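Local coordinates for exported gluconolactonase (Xanthomonas campestris pv. campestris, PDB 3DR2), which hydrolyses gluconolactone to gluconate in a secondary pathway of glucose metabolism, and is a calcium-binding six-bladed beta-propeller related to SMP-30, at residues L59-L64 / P297-L302; L70-D75 / R290-G295; S170-P175 / L181-D186; L193-D198 / F220-G225; Q206-E209 / S214-I217. All coordinates share one frame; numbering follows the deposited sequence.

Overall arrangement
After several N-terminal strands the chain forms strands 58-63 and 68-73, whose side chains pack on strands near the C terminus. Contact 1 closes the widest loop, 59-64 on 297-302, and contact 2 closes a slightly shorter one within it, 70-75 on 290-295; the two touch and together join the first complete blade to the blade that holds the chain's end. The other three contacts all fall within that span. Contact 3 closes a tight hairpin before contact 4 opens, and the two touch where neighbouring blades meet. Contact 4 reaches from the first to the third strand of the next blade, and contact 5, the turn between its middle strands, lies within it. No pair of loops crosses.

Contact 1: residues L59-L64 / P297-L302; sequences LVWSDL and PCLWML
Leu299 sets its CG over the face of the Trp61 indole where two blades of the beta-propeller face each other, one carrying strand 58-63 and the other the C-terminal strand 298-303. The second blade also takes in the N-terminal strand 38-41, an arrangement by which many propellers close their ring. The two strands are packed through side chains and not paired as neighbours, the CA atoms of Trp61 and Leu299 standing 8.4 Å apart. Leu299 CG sits almost directly above the six-membered ring of Trp61, 3.7 Å from its centroid and only 9° from the ring normal, a CH-pi contact over the face. From there CD1 reaches outward over the ring, 3.7 Å from Trp61 CZ3, while CB covers the side nearer CE2 and CZ2. CG of Trp61 lies between backbone N and carbonyl carbon (chi1 89°), and chi2 of 103° turns the indole face to Leu299. Leu59, two residues earlier on the same side of its strand, supplies a second apolar surface. Leu40 and Tyr41 help bury Leu299, and Trp72 packs on Trp61. The branch of Leu299 that covers the indole also meets Leu59: CD1 of Leu299 is 4.1 Å from CD1 of Leu59.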
# COMPACT_ATOMS: atom_id res chain seq x y z
N LEU A 59 9.56 18.19 5.65
CA LEU A 59 8.46 18.17 4.69
C LEU A 59 7.65 16.92 5.06
O LEU A 59 8.14 15.79 4.94
CB LEU A 59 8.97 18.04 3.25
CG LEU A 59 7.93 18.17 2.12
CD1 LEU A 59 6.98 16.97 2.08
CD2 LEU A 59 7.14 19.47 2.31
N VAL A 60 6.43 17.14 5.54
CA VAL A 60 5.54 16.06 5.95
C VAL A 60 4.61 15.67 4.81
O VAL A 60 4.04 16.54 4.16
CB VAL A 60 4.66 16.52 7.13
CG1 VAL A 60 3.69 15.42 7.52
CG2 VAL A 60 5.53 16.94 8.32
N TRP A 61 4.45 14.38 4.54
CA TRP A 61 3.52 13.98 3.49
C TRP A 61 3.02 12.57 3.77
O TRP A 61 3.60 11.86 4.60
CB TRP A 61 4.17 14.11 2.10
CG TRP A 61 4.92 12.94 1.57
CD1 TRP A 61 4.49 12.05 0.64
CD2 TRP A 61 6.27 12.56 1.89
NE1 TRP A 61 5.48 11.15 0.34
CE2 TRP A 61 6.59 11.44 1.10
CE3 TRP A 61 7.24 13.07 2.76
CZ2 TRP A 61 7.83 10.81 1.15
CZ3 TRP A 61 8.48 12.45 2.82
CH2 TRP A 61 8.77 11.33 2.02
N SER A 62 1.94 12.17 3.12
CA SER A 62 1.36 10.85 3.36
C SER A 62 1.59 9.81 2.29
O SER A 62 1.67 10.13 1.11
CB SER A 62 -0.16 10.96 3.51
OG SER A 62 -0.53 11.85 4.54
N ASP A 63 1.71 8.56 2.72
CA ASP A 63 1.75 7.46 1.77
C ASP A 63 0.36 6.90 2.09
O ASP A 63 0.21 6.10 3.00
CB ASP A 63 2.81 6.42 2.08
CG ASP A 63 2.77 5.25 1.10
OD1 ASP A 63 3.65 4.38 1.15
OD2 ASP A 63 1.83 5.22 0.26
N LEU A 64 -0.65 7.38 1.37
CA LEU A 64 -2.04 6.98 1.60
C LEU A 64 -2.26 5.49 1.64
O LEU A 64 -2.82 4.95 2.60
CB LEU A 64 -2.93 7.60 0.52
CG LEU A 64 -4.37 8.03 0.83
CD1 LEU A 64 -5.14 8.01 -0.47
CD2 LEU A 64 -5.04 7.13 1.85
N PRO A 297 4.82 6.64 -5.98
CA PRO A 297 5.86 6.27 -5.02
C PRO A 297 6.79 7.41 -4.63
O PRO A 297 7.60 7.25 -3.71
CB PRO A 297 6.62 5.16 -5.75
CG PRO A 297 5.64 4.64 -6.75
CD PRO A 297 4.97 5.89 -7.24
N CYS A 298 6.66 8.55 -5.28
CA CYS A 298 7.59 9.65 -5.07
C CYS A 298 7.25 10.96 -4.38
O CYS A 298 6.11 11.40 -4.32
CB CYS A 298 8.20 10.05 -6.41
SG CYS A 298 8.75 8.69 -7.44
N LEU A 299 8.32 11.59 -3.92
CA LEU A 299 8.30 12.92 -3.33
C LEU A 299 9.41 13.60 -4.14
O LEU A 299 10.57 13.21 -4.05
CB LEU A 299 8.68 12.91 -1.85
CG LEU A 299 8.26 14.09 -0.96
CD1 LEU A 299 9.44 14.52 -0.13
CD2 LEU A 299 7.72 15.26 -1.78
N TRP A 300 9.04 14.56 -4.97
CA TRP A 300 10.03 15.27 -5.79
C TRP A 300 10.22 16.68 -5.24
O TRP A 300 9.40 17.17 -4.46
CB TRP A 300 9.56 15.36 -7.24
CG TRP A 300 9.29 14.04 -7.91
CD1 TRP A 300 10.21 13.08 -8.23
CD2 TRP A 300 8.03 13.57 -8.38
NE1 TRP A 300 9.59 12.03 -8.88
CE2 TRP A 300 8.25 12.31 -8.99
CE3 TRP A 300 6.72 14.08 -8.36
CZ2 TRP A 300 7.22 11.56 -9.57
CZ3 TRP A 300 5.70 13.34 -8.94
CH2 TRP A 300 5.96 12.09 -9.53
N MET A 301 11.29 17.34 -5.66
CA MET A 301 11.52 18.71 -5.20
C MET A 301 12.22 19.54 -6.27
O MET A 301 13.11 19.05 -6.97
CB MET A 301 12.36 18.72 -3.91
CG MET A 301 12.52 20.11 -3.28
SD MET A 301 14.04 21.01 -3.78
CE MET A 301 15.24 20.12 -2.80
N LEU A 302 11.80 20.79 -6.39
CA LEU A 302 12.37 21.71 -7.36
C LEU A 302 12.97 22.89 -6.59
O LEU A 302 12.24 23.74 -6.07
CB LEU A 302 11.29 22.22 -8.32
CG LEU A 302 11.80 23.01 -9.53
CD1 LEU A 302 12.63 22.11 -10.42
CD2 LEU A 302 10.62 23.58 -10.32

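Contact 2: residues L70-D75 / R290-G295; sequences LGWRED and RLFITG
With chi1 at 174°, Trp72 swings its indole away from its own backbone N and out to Phe292, while Arg290 folds at chi3 (-66°) to bring its guanidinium round to Glu74. These two turns build an interface with an apolar interior and a charged outer end. Inside, the rings of Trp72 and Phe292 meet obliquely, their planes at 59°, and form neither a stack nor an edge-to-face pair. The touching atoms are Trp72 CZ3 and Phe292 CE1, 3.7 Å apart, with CZ3 arriving at the rim of the phenyl ring. Leu59 lies against both aromatic side chains and continues the packing inward. At the outer end Arg290 holds Glu74 end-on: NH2 and NH1 of Arg290 both donate to the single oxygen OE2 of Glu74, each at 3.0 Å. That oxygen lies close to the guanidinium plane, whereas the carboxylate itself is turned well out of it. Arg290 NH1 also comes to the edge of the indole, 3.9 Å from Trp72 CH2. The strongest partner of Glu74 is Arg57, whose NE binds OE1, and Arg290 NE has its own salt bridge with Asp285. A chain of salt bridges, Asp285-Arg290-Glu74-Arg57, thus joins the two blades above their aromatic interior, and its alternating charges probably keep all four groups ionised.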
# COMPACT_ATOMS: atom_id res chain seq x y z
N LEU A 70 4.97 10.36 6.42
CA LEU A 70 6.43 10.42 6.40
C LEU A 70 6.97 11.83 6.60
O LEU A 70 6.26 12.81 6.38
CB LEU A 70 6.95 9.87 5.07
CG LEU A 70 6.41 8.48 4.73
CD1 LEU A 70 6.73 8.13 3.29
CD2 LEU A 70 7.00 7.46 5.70
N GLY A 71 8.24 11.92 6.99
CA GLY A 71 8.87 13.20 7.19
C GLY A 71 10.24 13.26 6.55
O GLY A 71 11.13 12.48 6.88
N TRP A 72 10.41 14.20 5.62
CA TRP A 72 11.69 14.38 4.93
C TRP A 72 12.51 15.41 5.69
O TRP A 72 12.05 16.53 5.89
CB TRP A 72 11.45 14.88 3.50
CG TRP A 72 12.71 15.23 2.77
CD1 TRP A 72 13.57 14.37 2.15
CD2 TRP A 72 13.25 16.54 2.59
NE1 TRP A 72 14.62 15.07 1.59
CE2 TRP A 72 14.45 16.41 1.85
CE3 TRP A 72 12.85 17.83 2.99
CZ2 TRP A 72 15.24 17.50 1.49
CZ3 TRP A 72 13.64 18.92 2.63
CH2 TRP A 72 14.82 18.74 1.89
N ARG A 73 13.71 15.02 6.11
CA ARG A 73 14.62 15.90 6.84
C ARG A 73 15.56 16.53 5.80
O ARG A 73 15.83 15.94 4.77
CB ARG A 73 15.44 15.11 7.86
CG ARG A 73 14.65 14.09 8.68
CD ARG A 73 13.45 14.69 9.41
NE ARG A 73 12.91 13.73 10.37
CZ ARG A 73 11.97 14.00 11.28
NH1 ARG A 73 11.43 15.21 11.35
NH2 ARG A 73 11.60 13.06 12.14
N GLU A 74 16.06 17.72 6.09
CA GLU A 74 16.91 18.40 5.12
C GLU A 74 18.22 17.71 4.73
O GLU A 74 18.85 18.08 3.74
CB GLU A 74 17.16 19.84 5.57
CG GLU A 74 15.85 20.63 5.69
CD GLU A 74 16.07 22.10 5.96
OE1 GLU A 74 16.70 22.43 6.99
OE2 GLU A 74 15.61 22.93 5.15
N ASP A 75 18.64 16.70 5.49
CA ASP A 75 19.86 15.98 5.15
C ASP A 75 19.52 14.79 4.25
O ASP A 75 20.38 13.96 3.92
CB ASP A 75 20.60 15.53 6.41
CG ASP A 75 19.91 14.40 7.13
OD1 ASP A 75 18.66 14.34 7.11
OD2 ASP A 75 20.62 13.56 7.73
N ARG A 290 11.66 26.34 -2.37
CA ARG A 290 11.69 24.94 -2.78
C ARG A 290 10.26 24.46 -2.96
O ARG A 290 9.43 24.62 -2.08
CB ARG A 290 12.39 24.08 -1.72
CG ARG A 290 13.89 24.32 -1.59
CD ARG A 290 14.47 23.56 -0.40
NE ARG A 290 13.94 24.07 0.87
CZ ARG A 290 14.26 23.60 2.07
NH1 ARG A 290 15.12 22.59 2.19
NH2 ARG A 290 13.74 24.16 3.15
N LEU A 291 9.99 23.89 -4.13
CA LEU A 291 8.66 23.36 -4.43
C LEU A 291 8.69 21.85 -4.27
O LEU A 291 9.47 21.17 -4.95
CB LEU A 291 8.26 23.70 -5.87
CG LEU A 291 6.96 23.06 -6.36
CD1 LEU A 291 5.76 23.77 -5.73
CD2 LEU A 291 6.89 23.14 -7.88
N PHE A 292 7.85 21.33 -3.39
CA PHE A 292 7.77 19.89 -3.16
C PHE A 292 6.55 19.35 -3.91
O PHE A 292 5.47 19.95 -3.87
CB PHE A 292 7.63 19.60 -1.66
CG PHE A 292 8.83 20.03 -0.85
CD1 PHE A 292 9.87 19.14 -0.62
CD2 PHE A 292 8.92 21.32 -0.34
CE1 PHE A 292 10.99 19.53 0.12
CE2 PHE A 292 10.04 21.72 0.40
CZ PHE A 292 11.07 20.82 0.63
N ILE A 293 6.73 18.22 -4.59
CA ILE A 293 5.65 17.61 -5.37
C ILE A 293 5.51 16.12 -5.04
O ILE A 293 6.51 15.40 -5.00
CB ILE A 293 5.95 17.73 -6.88
CG1 ILE A 293 6.31 19.18 -7.23
CG2 ILE A 293 4.73 17.27 -7.68
CD1 ILE A 293 6.78 19.34 -8.65
N THR A 294 4.28 15.67 -4.81
CA THR A 294 4.04 14.26 -4.51
C THR A 294 3.40 13.59 -5.72
O THR A 294 2.70 14.23 -6.50
CB THR A 294 3.09 14.08 -3.31
OG1 THR A 294 1.93 14.91 -3.48
CG2 THR A 294 3.79 14.45 -2.01
N GLY A 295 3.65 12.29 -5.87
CA GLY A 295 3.08 11.56 -6.98
C GLY A 295 3.47 10.10 -6.91
O GLY A 295 4.65 9.76 -6.99

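Contact 3: residues S170-P175 / L181-D186; sequences SVYRLP and LQRMAD
Ser170, near the start of its strand in this antiparallel hairpin, donates OG to Asp186 OD1 across a non-hydrogen-bonded pair, 2.6 Å, from the anti side of the carboxylate and 23° out of its plane. The same OD1 receives Arg183 NE on its syn lone pair, and Arg183 NH2 reaches Asp186 OD2 at 2.7 Å, so the arginine grips the acid side-on, with one nitrogen to each oxygen. Next, Val171 faces both Met184 and Ala185, a classic beta bulge: its N bonds Ala185 O and its O accepts Met184 N. Tyr172 turns to the same face as Ser170 and Arg183. Its CB meets Leu181 CD2 at 3.7 Å, and its ring, with Ser170 CB over one face, runs past the backbone of Arg183 toward Phe146 and Tyr125. Arg173 and Gln182 form a hydrogen-bonded backbone pair, and their side chains lie on the reverse face. The Arg173 chain extends from CG to NE beside that of Gln182, with guanidinium and amide planes 69° apart; Arg173 NH2 meets Gln182 OE1 on a lone pair at 2.7 Å. Leu174 adds its CB to the surface of Leu181 CD2, 4.2 Å away, and Pro175 ends the segment with CG 3.1 Å from Gln182 OE1. That oxygen also lies near Arg173 O, another acceptor, and the guanidinium, itself bridged to Asp141, probably eases the crowding. At one end the Asp186 carboxylate, held by Arg183 of its own strand, thus takes the Ser170 hydroxyl; at the other the Arg173 guanidinium holds the Gln182 amide.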
# COMPACT_ATOMS: atom_id res chain seq x y z
N SER A 170 -18.93 18.43 0.47
CA SER A 170 -18.73 19.83 0.77
C SER A 170 -17.34 20.29 1.14
O SER A 170 -16.44 19.48 1.39
CB SER A 170 -19.68 20.24 1.90
OG SER A 170 -21.01 19.84 1.62
N VAL A 171 -17.17 21.61 1.15
CA VAL A 171 -15.95 22.26 1.57
C VAL A 171 -16.43 22.78 2.92
O VAL A 171 -17.46 23.44 2.99
CB VAL A 171 -15.57 23.47 0.69
CG1 VAL A 171 -14.44 24.25 1.34
CG2 VAL A 171 -15.14 23.00 -0.69
N TYR A 172 -15.71 22.45 3.98
CA TYR A 172 -16.10 22.88 5.32
C TYR A 172 -15.08 23.79 5.97
O TYR A 172 -13.90 23.81 5.59
CB TYR A 172 -16.29 21.68 6.25
CG TYR A 172 -17.38 20.71 5.86
CD1 TYR A 172 -17.12 19.65 5.00
CD2 TYR A 172 -18.66 20.83 6.40
CE1 TYR A 172 -18.10 18.72 4.69
CE2 TYR A 172 -19.65 19.91 6.09
CZ TYR A 172 -19.36 18.86 5.24
OH TYR A 172 -20.34 17.95 4.93
N ARG A 173 -15.54 24.54 6.97
CA ARG A 173 -14.68 25.42 7.75
C ARG A 173 -14.85 25.06 9.22
O ARG A 173 -15.96 25.08 9.75
CB ARG A 173 -15.05 26.89 7.55
CG ARG A 173 -14.28 27.83 8.47
CD ARG A 173 -14.58 29.29 8.18
NE ARG A 173 -13.82 30.19 9.04
CZ ARG A 173 -14.18 30.53 10.28
NH1 ARG A 173 -13.42 31.35 11.00
NH2 ARG A 173 -15.30 30.06 10.80
N LEU A 174 -13.74 24.72 9.88
CA LEU A 174 -13.78 24.37 11.29
C LEU A 174 -13.18 25.54 12.06
O LEU A 174 -11.98 25.79 12.01
CB LEU A 174 -12.96 23.10 11.55
CG LEU A 174 -13.27 22.29 12.81
CD1 LEU A 174 -12.20 21.23 13.01
CD2 LEU A 174 -13.34 23.19 14.03
N PRO A 175 -14.03 26.28 12.80
CA PRO A 175 -13.60 27.43 13.59
C PRO A 175 -12.60 27.06 14.68
O PRO A 175 -12.67 25.96 15.25
CB PRO A 175 -14.91 27.95 14.19
CG PRO A 175 -15.94 27.52 13.20
CD PRO A 175 -15.49 26.11 12.87
N LEU A 181 -18.80 22.59 12.88
CA LEU A 181 -18.46 22.53 11.46
C LEU A 181 -19.41 23.42 10.67
O LEU A 181 -20.60 23.49 10.98
CB LEU A 181 -18.57 21.10 10.94
CG LEU A 181 -17.30 20.27 10.79
CD1 LEU A 181 -17.64 18.95 10.14
CD2 LEU A 181 -16.29 21.03 9.94
N GLN A 182 -18.88 24.08 9.66
CA GLN A 182 -19.68 24.95 8.80
C GLN A 182 -19.64 24.43 7.37
O GLN A 182 -18.57 24.33 6.77
CB GLN A 182 -19.11 26.37 8.81
CG GLN A 182 -19.14 27.06 10.16
CD GLN A 182 -18.13 28.19 10.22
OE1 GLN A 182 -16.93 27.95 10.26
NE2 GLN A 182 -18.62 29.42 10.22
N ARG A 183 -20.81 24.09 6.85
CA ARG A 183 -20.94 23.62 5.47
C ARG A 183 -20.89 24.89 4.63
O ARG A 183 -21.84 25.68 4.62
CB ARG A 183 -22.28 22.90 5.32
CG ARG A 183 -22.63 22.40 3.94
CD ARG A 183 -23.98 21.72 4.00
NE ARG A 183 -24.52 21.37 2.70
CZ ARG A 183 -25.69 20.76 2.53
NH1 ARG A 183 -26.42 20.43 3.59
NH2 ARG A 183 -26.14 20.47 1.31
N MET A 184 -19.78 25.08 3.92
CA MET A 184 -19.59 26.30 3.14
C MET A 184 -20.00 26.24 1.67
O MET A 184 -20.31 27.27 1.07
CB MET A 184 -18.12 26.72 3.25
CG MET A 184 -17.58 26.68 4.67
SD MET A 184 -18.54 27.68 5.85
CE MET A 184 -18.58 29.19 4.94
N ALA A 185 -19.98 25.04 1.09
CA ALA A 185 -20.36 24.89 -0.30
C ALA A 185 -20.40 23.42 -0.67
O ALA A 185 -19.68 22.61 -0.09
CB ALA A 185 -19.38 25.62 -1.20
N ASP A 186 -21.25 23.08 -1.64
CA ASP A 186 -21.33 21.70 -2.09
C ASP A 186 -20.76 21.67 -3.50
O ASP A 186 -21.04 22.55 -4.31
CB ASP A 186 -22.78 21.21 -2.09
CG ASP A 186 -23.45 21.33 -0.74
OD1 ASP A 186 -22.76 21.20 0.30
OD2 ASP A 186 -24.68 21.55 -0.71

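Contact 4: residues L193-D198 / F220-G225; sequences LAFSPD and FAWRDG
Next to the meeting of Phe195 with Trp222, the shortest polar bond ties down the turn that follows Phe195: Ser196 OG donates to Asp198 OD2 at 2.6 Å, nearly in line with the C-O bond. The backbone N of Gln200 also reaches that oxygen, and Thr201 N reaches the serine hydroxyl, so both side chains are engaged in shaping the bend. The contact itself is purely aromatic. Trp222 holds CG anti to its backbone N (chi1 171°), which carries the indole out toward Phe195. The phenyl ring approaches with its far end: CE2 of Phe195 comes to 3.6 Å from CD1 of Trp222, and CZ lies over one face of the indole. The planes are inclined at 49° and the ring centroids, phenyl to five-membered ring, are 5.3 Å apart, an oblique pair that is neither stacked nor edge-to-face. Trp145 of strand 144-147 meets both rings edge-to-face, making a three-ring cluster. Strand 201-206 runs between the strands of the two residues, so the rings reach over it on one side of the sheet. The cluster thus joins one four-stranded blade to the blade before it, the face-to-face packing of twisted antiparallel sheets on which the beta-propeller is built.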
# COMPACT_ATOMS: atom_id res chain seq x y z
N LEU A 193 -7.54 22.46 -2.34
CA LEU A 193 -8.03 23.79 -2.01
C LEU A 193 -6.87 24.64 -1.52
O LEU A 193 -5.86 24.11 -1.05
CB LEU A 193 -9.12 23.74 -0.93
CG LEU A 193 -8.71 23.49 0.53
CD1 LEU A 193 -9.89 23.78 1.45
CD2 LEU A 193 -8.24 22.05 0.69
N ALA A 194 -7.03 25.95 -1.64
CA ALA A 194 -6.01 26.91 -1.22
C ALA A 194 -6.56 28.33 -1.32
O ALA A 194 -7.38 28.63 -2.19
CB ALA A 194 -4.78 26.78 -2.11
N PHE A 195 -6.10 29.20 -0.42
CA PHE A 195 -6.52 30.60 -0.42
C PHE A 195 -5.54 31.46 -1.20
O PHE A 195 -4.38 31.11 -1.36
CB PHE A 195 -6.54 31.16 1.01
CG PHE A 195 -7.86 31.02 1.70
CD1 PHE A 195 -7.99 30.18 2.80
CD2 PHE A 195 -8.96 31.74 1.26
CE1 PHE A 195 -9.21 30.07 3.46
CE2 PHE A 195 -10.18 31.64 1.92
CZ PHE A 195 -10.30 30.80 3.02
N SER A 196 -6.03 32.59 -1.70
CA SER A 196 -5.18 33.54 -2.40
C SER A 196 -4.42 34.21 -1.25
O SER A 196 -4.82 34.09 -0.09
CB SER A 196 -6.02 34.58 -3.13
OG SER A 196 -6.88 35.24 -2.22
N PRO A 197 -3.33 34.93 -1.55
CA PRO A 197 -2.63 35.56 -0.43
C PRO A 197 -3.50 36.46 0.45
O PRO A 197 -3.37 36.43 1.68
CB PRO A 197 -1.48 36.31 -1.11
CG PRO A 197 -1.90 36.42 -2.56
CD PRO A 197 -2.61 35.13 -2.82
N ASP A 198 -4.39 37.24 -0.14
CA ASP A 198 -5.24 38.13 0.65
C ASP A 198 -6.46 37.41 1.23
O ASP A 198 -7.29 38.02 1.91
CB ASP A 198 -5.69 39.33 -0.19
CG ASP A 198 -6.60 38.95 -1.35
OD1 ASP A 198 -6.99 39.86 -2.11
OD2 ASP A 198 -6.92 37.75 -1.51
N PHE A 220 -13.94 30.80 -5.53
CA PHE A 220 -15.05 31.33 -4.75
C PHE A 220 -14.62 32.64 -4.10
O PHE A 220 -13.43 32.86 -3.86
CB PHE A 220 -15.44 30.38 -3.62
CG PHE A 220 -16.11 29.12 -4.08
CD1 PHE A 220 -17.49 29.08 -4.25
CD2 PHE A 220 -15.37 27.95 -4.27
CE1 PHE A 220 -18.12 27.89 -4.60
CE2 PHE A 220 -16.00 26.76 -4.61
CZ PHE A 220 -17.38 26.73 -4.78
N ALA A 221 -15.59 33.50 -3.81
CA ALA A 221 -15.30 34.75 -3.15
C ALA A 221 -15.55 34.49 -1.67
O ALA A 221 -16.63 34.04 -1.29
CB ALA A 221 -16.24 35.86 -3.65
N TRP A 222 -14.55 34.74 -0.83
CA TRP A 222 -14.69 34.55 0.60
C TRP A 222 -14.88 35.93 1.21
O TRP A 222 -13.93 36.66 1.46
CB TRP A 222 -13.43 33.88 1.18
CG TRP A 222 -13.35 33.83 2.69
CD1 TRP A 222 -12.27 34.17 3.46
CD2 TRP A 222 -14.36 33.37 3.61
NE1 TRP A 222 -12.55 33.95 4.79
CE2 TRP A 222 -13.82 33.46 4.91
CE3 TRP A 222 -15.67 32.89 3.45
CZ2 TRP A 222 -14.54 33.09 6.05
CZ3 TRP A 222 -16.39 32.52 4.59
CH2 TRP A 222 -15.82 32.62 5.87
N ARG A 223 -16.14 36.30 1.42
CA ARG A 223 -16.45 37.60 2.00
C ARG A 223 -17.65 37.43 2.93
O ARG A 223 -18.54 36.63 2.66
CB ARG A 223 -16.75 38.63 0.91
CG ARG A 223 -17.97 38.34 0.05
CD ARG A 223 -18.32 39.58 -0.77
NE ARG A 223 -19.56 39.41 -1.52
CZ ARG A 223 -19.69 38.60 -2.57
NH1 ARG A 223 -18.65 37.89 -2.99
NH2 ARG A 223 -20.85 38.49 -3.20
N ASP A 224 -17.65 38.20 4.01
CA ASP A 224 -18.70 38.08 5.01
C ASP A 224 -18.48 36.73 5.67
O ASP A 224 -17.34 36.36 5.97
CB ASP A 224 -20.09 38.15 4.38
CG ASP A 224 -20.54 39.58 4.13
OD1 ASP A 224 -19.90 40.28 3.31
OD2 ASP A 224 -21.53 40.00 4.77
N GLY A 225 -19.54 35.97 5.88
CA GLY A 225 -19.37 34.68 6.51
C GLY A 225 -19.66 33.54 5.56
O GLY A 225 -20.06 32.46 5.98

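Contact 5: residues Q206-E209 / S214-I217; sequences QTPE and SVEI
Gln206 and Glu216 form the backbone core of this contact, an antiparallel hydrogen-bonded pair: Gln206 N donates to Glu216 O at 2.8 Å and Glu216 N returns a bond to Gln206 O at 3.1 Å. The latter oxygen also takes a CA-H...O contact from Val215 CA, 3.3 Å away. Among the side-chain polar groups, those of Gln206 and Glu216 run alongside each other in one direction, with their amide and carboxylate planes 75° apart. They are linked less to each other than through Thr218, whose OG1 bonds both Gln206 NE2 and Glu216 OE1. The other carboxylate oxygen, Glu216 OE2, accepts Ser214 OG at 3.0 Å. A water adds a bridge, donating to Gln206 OE1 and to Ser214 O, each at 2.9 Å; Asp188 N also binds that amide oxygen. The apolar part is small: Pro208 CD lies 4.1 Å from Val215 CG2, the two side chains crossing at a slant. Thr207 turns away from the strand partner and bonds Asn191, a ligand of a bound calcium ion, which makes it a second-shell neighbour of that site. This is the loop end of a beta hairpin formed by the two middle strands of a four-stranded propeller blade.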
# COMPACT_ATOMS: atom_id res chain seq x y z
N GLN A 206 -12.36 20.30 -8.41
CA GLN A 206 -13.42 19.29 -8.43
C GLN A 206 -12.91 18.24 -9.41
O GLN A 206 -12.64 18.56 -10.57
CB GLN A 206 -14.74 19.90 -8.93
CG GLN A 206 -15.27 21.05 -8.09
CD GLN A 206 -16.64 21.53 -8.56
OE1 GLN A 206 -17.61 20.78 -8.55
NE2 GLN A 206 -16.71 22.79 -8.99
N THR A 207 -12.78 17.00 -8.95
CA THR A 207 -12.26 15.95 -9.81
C THR A 207 -13.11 14.70 -9.88
O THR A 207 -12.69 13.62 -9.45
CB THR A 207 -10.84 15.55 -9.36
OG1 THR A 207 -10.91 14.94 -8.06
CG2 THR A 207 -9.95 16.78 -9.27
N PRO A 208 -14.32 14.81 -10.43
CA PRO A 208 -15.22 13.66 -10.55
C PRO A 208 -14.76 12.66 -11.60
O PRO A 208 -13.80 12.90 -12.33
CB PRO A 208 -16.55 14.31 -10.93
CG PRO A 208 -16.11 15.46 -11.79
CD PRO A 208 -14.95 16.03 -10.99
N GLU A 209 -15.47 11.53 -11.64
CA GLU A 209 -15.22 10.43 -12.57
C GLU A 209 -14.62 10.88 -13.89
O GLU A 209 -14.72 10.18 -14.90
CB GLU A 209 -16.54 9.70 -12.83
CG GLU A 209 -17.62 10.59 -13.45
CD GLU A 209 -18.93 9.86 -13.70
OE1 GLU A 209 -19.82 10.44 -14.37
OE2 GLU A 209 -19.08 8.72 -13.23
N SER A 214 -17.74 18.78 -14.14
CA SER A 214 -16.54 19.32 -14.75
C SER A 214 -15.30 19.07 -13.90
O SER A 214 -15.37 19.15 -12.67
CB SER A 214 -16.72 20.83 -14.95
OG SER A 214 -15.57 21.41 -15.54
N VAL A 215 -14.19 18.72 -14.54
CA VAL A 215 -12.94 18.52 -13.82
C VAL A 215 -12.28 19.89 -13.96
O VAL A 215 -11.93 20.30 -15.07
CB VAL A 215 -12.04 17.46 -14.48
CG1 VAL A 215 -10.67 17.47 -13.82
CG2 VAL A 215 -12.67 16.08 -14.34
N GLU A 216 -12.12 20.60 -12.85
CA GLU A 216 -11.57 21.94 -12.92
C GLU A 216 -11.14 22.46 -11.56
O GLU A 216 -11.32 21.81 -10.53
CB GLU A 216 -12.65 22.89 -13.44
CG GLU A 216 -13.83 23.00 -12.47
CD GLU A 216 -14.88 24.03 -12.86
OE1 GLU A 216 -15.23 24.87 -12.01
OE2 GLU A 216 -15.36 24.00 -14.01
N ILE A 217 -10.57 23.66 -11.59
CA ILE A 217 -10.19 24.36 -10.38
C ILE A 217 -11.24 25.47 -10.37
O ILE A 217 -11.39 26.21 -11.34
CB ILE A 217 -8.80 25.00 -10.46
CG1 ILE A 217 -7.73 23.90 -10.57
CG2 ILE A 217 -8.54 25.84 -9.20
CD1 ILE A 217 -6.32 24.44 -10.64
O HOH W 1 -17.69 19.29 -11.02